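Side-chain contacts in flagellar biosynthesis protein flhA (Bacillus subtilis, PDB 3MIX), which takes part in the export of flagellar proteins through the flagellar type III secretion system, here seen as its cytosolic domain: residues K294-G299 / M347-L352; A228-E233 / E262-A267; I223-A228 / T255-L260. All coordinates share one frame; numbering follows the deposited sequence.

Contact 1 of 3, residues K294-G299 / M347-L352; sequences KAIADG and MYVKQL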
# COMPACT_ATOMS: atom_id res chain seq x y z
N LYS A 294 16.11 -10.87 -20.65
CA LYS A 294 15.74 -12.01 -21.50
C LYS A 294 15.30 -13.24 -20.70
O LYS A 294 14.39 -13.96 -21.12
CB LYS A 294 16.86 -12.36 -22.51
CG LYS A 294 18.07 -13.11 -21.95
CD LYS A 294 17.84 -14.62 -21.89
CE LYS A 294 18.64 -15.26 -20.76
NZ LYS A 294 18.04 -16.54 -20.28
N ALA A 295 15.92 -13.46 -19.54
CA ALA A 295 15.63 -14.61 -18.68
C ALA A 295 14.23 -14.56 -18.06
O ALA A 295 13.60 -15.60 -17.85
CB ALA A 295 16.69 -14.74 -17.59
N ILE A 296 13.76 -13.35 -17.77
CA ILE A 296 12.39 -13.15 -17.26
C ILE A 296 11.37 -13.32 -18.39
O ILE A 296 10.36 -14.00 -18.20
CB ILE A 296 12.24 -11.78 -16.55
CG1 ILE A 296 12.80 -11.86 -15.13
CG2 ILE A 296 10.78 -11.36 -16.47
CD1 ILE A 296 13.38 -10.58 -14.62
N ALA A 297 11.65 -12.73 -19.55
CA ALA A 297 10.76 -12.81 -20.70
C ALA A 297 10.51 -14.26 -21.12
O ALA A 297 9.37 -14.63 -21.44
CB ALA A 297 11.31 -12.00 -21.87
N ASP A 298 11.58 -15.06 -21.09
CA ASP A 298 11.53 -16.50 -21.40
C ASP A 298 10.58 -17.27 -20.48
O ASP A 298 9.83 -18.13 -20.94
CB ASP A 298 12.93 -17.12 -21.33
CG ASP A 298 13.75 -16.91 -22.60
OD1 ASP A 298 13.36 -16.07 -23.45
OD2 ASP A 298 14.78 -17.60 -22.76
N GLY A 299 10.63 -16.95 -19.19
CA GLY A 299 9.84 -17.65 -18.17
C GLY A 299 8.35 -17.34 -18.15
O GLY A 299 7.58 -18.02 -17.46
N MET A 347 6.24 -5.64 -14.80
CA MET A 347 5.30 -6.32 -13.92
C MET A 347 5.86 -7.67 -13.41
O MET A 347 5.66 -8.03 -12.26
CB MET A 347 3.95 -6.46 -14.62
CG MET A 347 3.26 -7.80 -14.46
SD MET A 347 1.57 -7.84 -15.11
CE MET A 347 1.85 -7.53 -16.86
N TYR A 348 6.59 -8.38 -14.26
CA TYR A 348 7.16 -9.67 -13.85
C TYR A 348 8.38 -9.54 -12.93
O TYR A 348 8.53 -10.33 -12.00
CB TYR A 348 7.48 -10.52 -15.08
CG TYR A 348 6.25 -10.82 -15.92
CD1 TYR A 348 5.33 -11.78 -15.50
CD2 TYR A 348 6.00 -10.13 -17.11
CE1 TYR A 348 4.19 -12.06 -16.25
CE2 TYR A 348 4.87 -10.40 -17.87
CZ TYR A 348 3.97 -11.37 -17.43
OH TYR A 348 2.86 -11.66 -18.17
N VAL A 349 9.22 -8.54 -13.18
CA VAL A 349 10.35 -8.24 -12.29
C VAL A 349 9.82 -7.98 -10.88
O VAL A 349 10.37 -8.49 -9.89
CB VAL A 349 11.17 -7.01 -12.78
CG1 VAL A 349 12.28 -6.65 -11.79
CG2 VAL A 349 11.76 -7.27 -14.16
N LYS A 350 8.74 -7.20 -10.81
CA LYS A 350 8.09 -6.85 -9.55
C LYS A 350 7.57 -8.06 -8.79
O LYS A 350 7.81 -8.19 -7.58
CB LYS A 350 6.98 -5.81 -9.78
CG LYS A 350 6.30 -5.36 -8.51
CD LYS A 350 7.21 -4.51 -7.65
CE LYS A 350 6.62 -4.33 -6.26
NZ LYS A 350 7.52 -3.47 -5.43
N GLN A 351 6.84 -8.93 -9.49
CA GLN A 351 6.35 -10.18 -8.92
C GLN A 351 7.48 -10.99 -8.25
O GLN A 351 7.36 -11.45 -7.11
CB GLN A 351 5.72 -11.04 -10.02
CG GLN A 351 4.22 -11.14 -10.01
CD GLN A 351 3.69 -11.91 -11.21
OE1 GLN A 351 4.20 -13.00 -11.54
NE2 GLN A 351 2.69 -11.35 -11.88
N LEU A 352 8.58 -11.14 -9.00
CA LEU A 352 9.76 -11.86 -8.55
C LEU A 352 10.40 -11.28 -7.30
O LEU A 352 10.75 -12.02 -6.38
CB LEU A 352 10.78 -11.92 -9.69
CG LEU A 352 12.14 -12.57 -9.48
CD1 LEU A 352 12.00 -13.98 -8.91
CD2 LEU A 352 12.90 -12.59 -10.80

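Contact 2 of 3, residues A228-E233 / E262-A267; sequences AKLLKE and EYTRQA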
# COMPACT_ATOMS: atom_id res chain seq x y z
N ALA A 228 -6.20 -1.35 -6.21
CA ALA A 228 -5.41 -2.04 -5.20
C ALA A 228 -3.99 -2.28 -5.70
O ALA A 228 -3.06 -2.17 -4.94
CB ALA A 228 -6.10 -3.44 -4.71
N LYS A 229 -3.85 -2.63 -6.96
CA LYS A 229 -2.54 -2.85 -7.54
C LYS A 229 -1.70 -1.54 -7.63
O LYS A 229 -0.50 -1.56 -7.39
CB LYS A 229 -2.68 -3.54 -8.91
CG LYS A 229 -1.36 -4.10 -9.37
CD LYS A 229 -1.47 -5.41 -10.11
CE LYS A 229 -0.07 -6.01 -10.25
NZ LYS A 229 -0.01 -6.98 -11.37
N LEU A 230 -2.36 -0.42 -7.93
CA LEU A 230 -1.71 0.88 -7.82
C LEU A 230 -1.24 1.17 -6.39
O LEU A 230 -0.05 1.47 -6.17
CB LEU A 230 -2.61 2.01 -8.38
CG LEU A 230 -2.88 1.90 -9.90
CD1 LEU A 230 -4.00 2.85 -10.35
CD2 LEU A 230 -1.58 2.15 -10.76
N LEU A 231 -2.16 1.06 -5.41
CA LEU A 231 -1.81 1.34 -4.00
C LEU A 231 -0.71 0.44 -3.50
O LEU A 231 0.15 0.89 -2.77
CB LEU A 231 -3.02 1.24 -3.07
CG LEU A 231 -4.03 2.35 -3.41
CD1 LEU A 231 -5.31 2.19 -2.62
CD2 LEU A 231 -3.42 3.79 -3.23
N LYS A 232 -0.74 -0.82 -3.93
CA LYS A 232 0.25 -1.79 -3.54
C LYS A 232 1.67 -1.30 -3.81
O LYS A 232 2.55 -1.46 -2.98
CB LYS A 232 0.02 -3.09 -4.30
CG LYS A 232 0.80 -4.28 -3.78
CD LYS A 232 0.09 -5.60 -4.17
CE LYS A 232 0.28 -5.97 -5.68
NZ LYS A 232 -0.72 -6.99 -6.27
N GLU A 233 1.87 -0.68 -4.97
CA GLU A 233 3.17 -0.14 -5.33
C GLU A 233 3.30 1.35 -5.01
O GLU A 233 4.21 2.03 -5.51
CB GLU A 233 3.46 -0.41 -6.82
CG GLU A 233 3.27 -1.89 -7.20
CD GLU A 233 3.95 -2.26 -8.53
OE1 GLU A 233 5.16 -2.02 -8.67
OE2 GLU A 233 3.28 -2.82 -9.43
N GLU A 262 -0.73 -1.85 -15.85
CA GLU A 262 0.46 -1.41 -16.60
C GLU A 262 0.14 -0.17 -17.46
O GLU A 262 0.88 0.81 -17.43
CB GLU A 262 1.09 -2.55 -17.44
CG GLU A 262 1.74 -3.70 -16.61
CD GLU A 262 2.59 -3.20 -15.41
OE1 GLU A 262 3.72 -2.69 -15.63
OE2 GLU A 262 2.16 -3.37 -14.24
N TYR A 263 -0.97 -0.18 -18.17
CA TYR A 263 -1.39 0.98 -18.97
C TYR A 263 -1.69 2.19 -18.11
O TYR A 263 -1.39 3.31 -18.50
CB TYR A 263 -2.63 0.66 -19.81
CG TYR A 263 -2.48 -0.54 -20.69
CD1 TYR A 263 -1.35 -0.72 -21.46
CD2 TYR A 263 -3.51 -1.48 -20.77
CE1 TYR A 263 -1.21 -1.85 -22.28
CE2 TYR A 263 -3.38 -2.61 -21.57
CZ TYR A 263 -2.24 -2.78 -22.32
OH TYR A 263 -2.14 -3.90 -23.13
N THR A 264 -2.29 1.95 -16.95
CA THR A 264 -2.62 3.06 -16.04
C THR A 264 -1.34 3.68 -15.47
O THR A 264 -1.20 4.90 -15.47
CB THR A 264 -3.61 2.60 -14.94
OG1 THR A 264 -4.81 2.09 -15.56
CG2 THR A 264 -3.97 3.75 -14.04
N ARG A 265 -0.43 2.85 -14.97
CA ARG A 265 0.87 3.34 -14.49
C ARG A 265 1.55 4.22 -15.57
O ARG A 265 2.00 5.33 -15.28
CB ARG A 265 1.78 2.18 -14.09
CG ARG A 265 1.33 1.40 -12.82
CD ARG A 265 2.24 0.16 -12.62
NE ARG A 265 3.67 0.53 -12.57
CZ ARG A 265 4.29 0.94 -11.47
NH1 ARG A 265 3.65 1.00 -10.31
NH2 ARG A 265 5.57 1.28 -11.53
N GLN A 266 1.59 3.75 -16.82
CA GLN A 266 2.16 4.54 -17.93
C GLN A 266 1.43 5.88 -18.09
O GLN A 266 2.06 6.95 -18.20
CB GLN A 266 2.14 3.75 -19.24
CG GLN A 266 2.90 4.43 -20.39
CD GLN A 266 2.71 3.73 -21.74
OE1 GLN A 266 2.84 4.35 -22.80
NE2 GLN A 266 2.40 2.43 -21.71
N ALA A 267 0.10 5.84 -18.07
CA ALA A 267 -0.68 7.08 -18.19
C ALA A 267 -0.38 8.06 -17.06
O ALA A 267 -0.55 9.27 -17.22
CB ALA A 267 -2.17 6.78 -18.26
O HOH W 1 1.24 -0.94 -9.49
O HOH W 2 5.84 2.28 -8.45

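Contact 3 of 3, residues I223-A228 / T255-L260; sequences IQKVLA and TDSDLL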
# COMPACT_ATOMS: atom_id res chain seq x y z
N ILE A 223 -12.26 -2.72 -11.34
CA ILE A 223 -11.67 -1.41 -11.03
C ILE A 223 -10.95 -1.44 -9.69
O ILE A 223 -9.82 -0.94 -9.56
CB ILE A 223 -12.76 -0.30 -11.04
CG1 ILE A 223 -13.41 -0.21 -12.42
CG2 ILE A 223 -12.23 1.03 -10.51
CD1 ILE A 223 -14.61 0.73 -12.42
N GLN A 224 -11.62 -2.02 -8.69
CA GLN A 224 -11.08 -2.26 -7.37
C GLN A 224 -9.68 -2.91 -7.39
O GLN A 224 -8.79 -2.46 -6.68
CB GLN A 224 -12.06 -3.16 -6.55
CG GLN A 224 -11.57 -3.59 -5.17
CD GLN A 224 -12.65 -4.37 -4.40
OE1 GLN A 224 -13.86 -4.22 -4.69
NE2 GLN A 224 -12.23 -5.24 -3.44
N LYS A 225 -9.52 -3.98 -8.17
CA LYS A 225 -8.21 -4.64 -8.38
C LYS A 225 -7.15 -3.73 -9.01
O LYS A 225 -6.00 -3.76 -8.60
CB LYS A 225 -8.37 -5.90 -9.25
CG LYS A 225 -9.17 -7.03 -8.56
CD LYS A 225 -9.48 -8.13 -9.59
CE LYS A 225 -10.19 -9.29 -8.87
NZ LYS A 225 -11.64 -9.03 -8.63
N VAL A 226 -7.51 -2.92 -9.99
CA VAL A 226 -6.56 -1.95 -10.53
C VAL A 226 -6.13 -0.95 -9.46
O VAL A 226 -4.92 -0.73 -9.26
CB VAL A 226 -7.11 -1.22 -11.80
CG1 VAL A 226 -6.15 -0.08 -12.25
CG2 VAL A 226 -7.38 -2.27 -12.91
N LEU A 227 -7.10 -0.40 -8.74
CA LEU A 227 -6.79 0.53 -7.66
C LEU A 227 -5.92 -0.10 -6.56
O LEU A 227 -4.99 0.56 -6.08
CB LEU A 227 -8.05 1.14 -7.05
CG LEU A 227 -9.01 1.87 -8.01
CD1 LEU A 227 -10.16 2.46 -7.21
CD2 LEU A 227 -8.26 2.99 -8.76
N ALA A 228 -6.20 -1.35 -6.21
CA ALA A 228 -5.41 -2.04 -5.20
C ALA A 228 -3.99 -2.28 -5.70
O ALA A 228 -3.06 -2.17 -4.94
CB ALA A 228 -6.10 -3.44 -4.71
N THR A 255 -10.02 -7.03 -19.93
CA THR A 255 -10.49 -6.84 -18.56
C THR A 255 -9.47 -7.36 -17.55
O THR A 255 -9.73 -7.36 -16.34
CB THR A 255 -11.87 -7.48 -18.29
OG1 THR A 255 -11.76 -8.91 -18.40
CG2 THR A 255 -12.92 -6.97 -19.29
N ASP A 256 -8.31 -7.77 -18.06
CA ASP A 256 -7.22 -8.24 -17.21
C ASP A 256 -6.63 -7.10 -16.36
O ASP A 256 -6.01 -6.18 -16.90
CB ASP A 256 -6.13 -8.88 -18.06
CG ASP A 256 -5.00 -9.48 -17.22
OD1 ASP A 256 -4.62 -8.89 -16.20
OD2 ASP A 256 -4.48 -10.55 -17.58
N SER A 257 -6.79 -7.20 -15.05
CA SER A 257 -6.42 -6.11 -14.16
C SER A 257 -4.92 -5.94 -14.06
O SER A 257 -4.46 -4.85 -13.84
CB SER A 257 -7.04 -6.29 -12.78
OG SER A 257 -6.31 -7.26 -12.04
N ASP A 258 -4.16 -7.01 -14.23
CA ASP A 258 -2.70 -6.84 -14.35
C ASP A 258 -2.31 -5.93 -15.54
O ASP A 258 -1.52 -5.02 -15.37
CB ASP A 258 -2.01 -8.21 -14.45
CG ASP A 258 -2.06 -8.98 -13.12
OD1 ASP A 258 -1.86 -8.35 -12.04
OD2 ASP A 258 -2.29 -10.21 -13.14
N LEU A 259 -2.87 -6.19 -16.73
CA LEU A 259 -2.57 -5.37 -17.91
C LEU A 259 -3.15 -3.95 -17.82
O LEU A 259 -2.48 -2.97 -18.19
CB LEU A 259 -3.02 -6.06 -19.20
CG LEU A 259 -2.18 -7.27 -19.63
CD1 LEU A 259 -2.85 -8.01 -20.76
CD2 LEU A 259 -0.73 -6.87 -20.03
N LEU A 260 -4.38 -3.84 -17.31
CA LEU A 260 -4.99 -2.53 -17.14
C LEU A 260 -4.14 -1.66 -16.24
O LEU A 260 -4.07 -0.44 -16.46
CB LEU A 260 -6.44 -2.62 -16.64
CG LEU A 260 -7.43 -3.16 -17.70
CD1 LEU A 260 -8.81 -3.43 -17.07
CD2 LEU A 260 -7.58 -2.26 -18.93

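Contact 1 of 3, residues K294-G299 / M347-L352
Ile296 of helix 290-299 reaches across to Tyr348, Val349 and Leu352 of helix 343-353, the single side chain through which its segment makes this helix-helix packing in the C-terminal part of the FlhA cytosolic domain. The two segments run nearly perpendicular, at 91°, with their axes 10.3 Å apart at closest approach. On the side of residues 294-299, the contact at this crossing is made by one branched aliphatic side chain.

The interactions are all apolar, and the two branches of the isoleucine divide them. The short branch serves the tyrosine: Ile296 CG2 sits 3.7 Å from Tyr348 CB, so it is the root of the tyrosine that is touched, while the ring leads away from the segment 294-299. The long branch serves the other two partners. The isoleucine and valine side chains meet nearly at right angles, and the terminal methyl of the long branch also comes near the end of the leucine, with Ile296 CD1 4.3 Å from Leu352 CD2. Positions 348, 349 and 352 lie on one flank of their helix, a turn apart at the ends, and present a methylene and two methyls to the incoming chain. A beta-branched isoleucine suits such a place because its two arms can address separate partners from one stiff stem.

Other parts of the fold close in around these side chains. Leu309 packs on both Ile296 and Tyr348, and Val349 also lies against Leu339 and Cys341 of strand 339-341 and Val362 of strand 362-364, which makes it a link between helix and sheet.

With CG2 of Val349 anti to its own carbonyl carbon, that methyl is turned to Ile296 CD1, 3.7 Å away.

Contact 2 of 3, residues A228-E233 / E262-A267
Leu230 overlaps the aliphatic root of Arg265, its CD2 3.6 Å from Arg265 CG, the two chains lying alongside one another and pointing opposite ways. Its other methyl, CD1, meets Thr264 CG2 at 3.8 Å, while the threonine's OG1 bonds to the carbonyl of Leu260.

Beyond the leucine the arginine bends at chi3 (55°) and carries its guanidinium to Glu233, just past the end of helix 220-232. Glu233 OE1 lies over one guanidinium face with no N-H aimed at it, a long and doubtfully placed charge pairing. Two waters take directed bonds from Arg265 NH1: water 1 donates to Glu233 OE2, 2.8 Å away, and to the carbonyl of Lys229, and water 2 donates weakly to the Glu233 carbonyl. Stronger partners lie outside, Arg346 for Glu233 and Glu367 for Arg265. Replacing this glutamate by an alanine would remove one acceptor of water 1 and is likely to leave Arg346 with Glu262 but without its second carboxylate. Leucine and threonine methyls packed between helices 220-232 and 257-267, with a water-bridged charged cluster beside them where helix 220-232 ends, form a helix-helix interface of the cytosolic domain.

Contact 3 of 3, residues I223-A228 / T255-L260
Val226 faces Ser257 and Leu260 with a single methyl, CG2, which meets the first turn of helix 257-267. The valine's first torsion, 173°, sets CG1 opposite the backbone N and leaves CG2 beside it, directed at the neighbouring helix. From there Val226 CG2 lies 3.9 Å from Leu260 CB, the two side chains roughly perpendicular, and 4.0 Å from Ser257 CB. A beta-branched residue suits this place: its methyl is held close to the backbone, where the helices approach to 5.5 Å between the CA atoms of Val226 and Ser257. A residue as small as serine suits so close an approach.

Lys225 takes the outer side. Its CB rests 3.7 Å from Ser257 OG, and the methylenes extend outward from the helix, so the lysine covers the serine with its aliphatic stem while its charge leads away. The hydroxyl of Ser257 occupies the position between backbone N and carbonyl carbon, with chi1 78°, which places OG beside that stem.

Leu260, one turn on, offers its CB to the valine, and its side chain also packs on Leu247 and Tyr250 of helix 240-250, joining a third helix to the pair. Asp256 is the N-cap of helix 257-267. Its OD1 accepts from Leu259 N at 3.3 Å, approached from above the carboxylate plane, and from Asp258 N in a weak bond.

This is an N-capped helix start packed against the middle of another helix, part of a helical bundle in the FlhA cytosolic domain.

Overall arrangement
Following the chain from the N terminus, the first helix to enter a contact is 220-232, which serves contact 3 through residues 223-228 and then leads into contact 2 through 228-233. After helix 240-250, residues 255-260, the lead-in and first turn of helix 257-267, close contact 3, and 262-267 close contact 2. These loops cross, their segments alternating and sharing Ala228, so the same two helices are joined at successive levels, with centres 8 Å apart; Thr264 packing on Val226 links the levels. Contact 1 follows in series, closing a separate loop between helices 290-299 and 343-353. Met347 of the latter packs against Asp258, Leu259 and Glu262, tying the C-terminal region to helix 257-267.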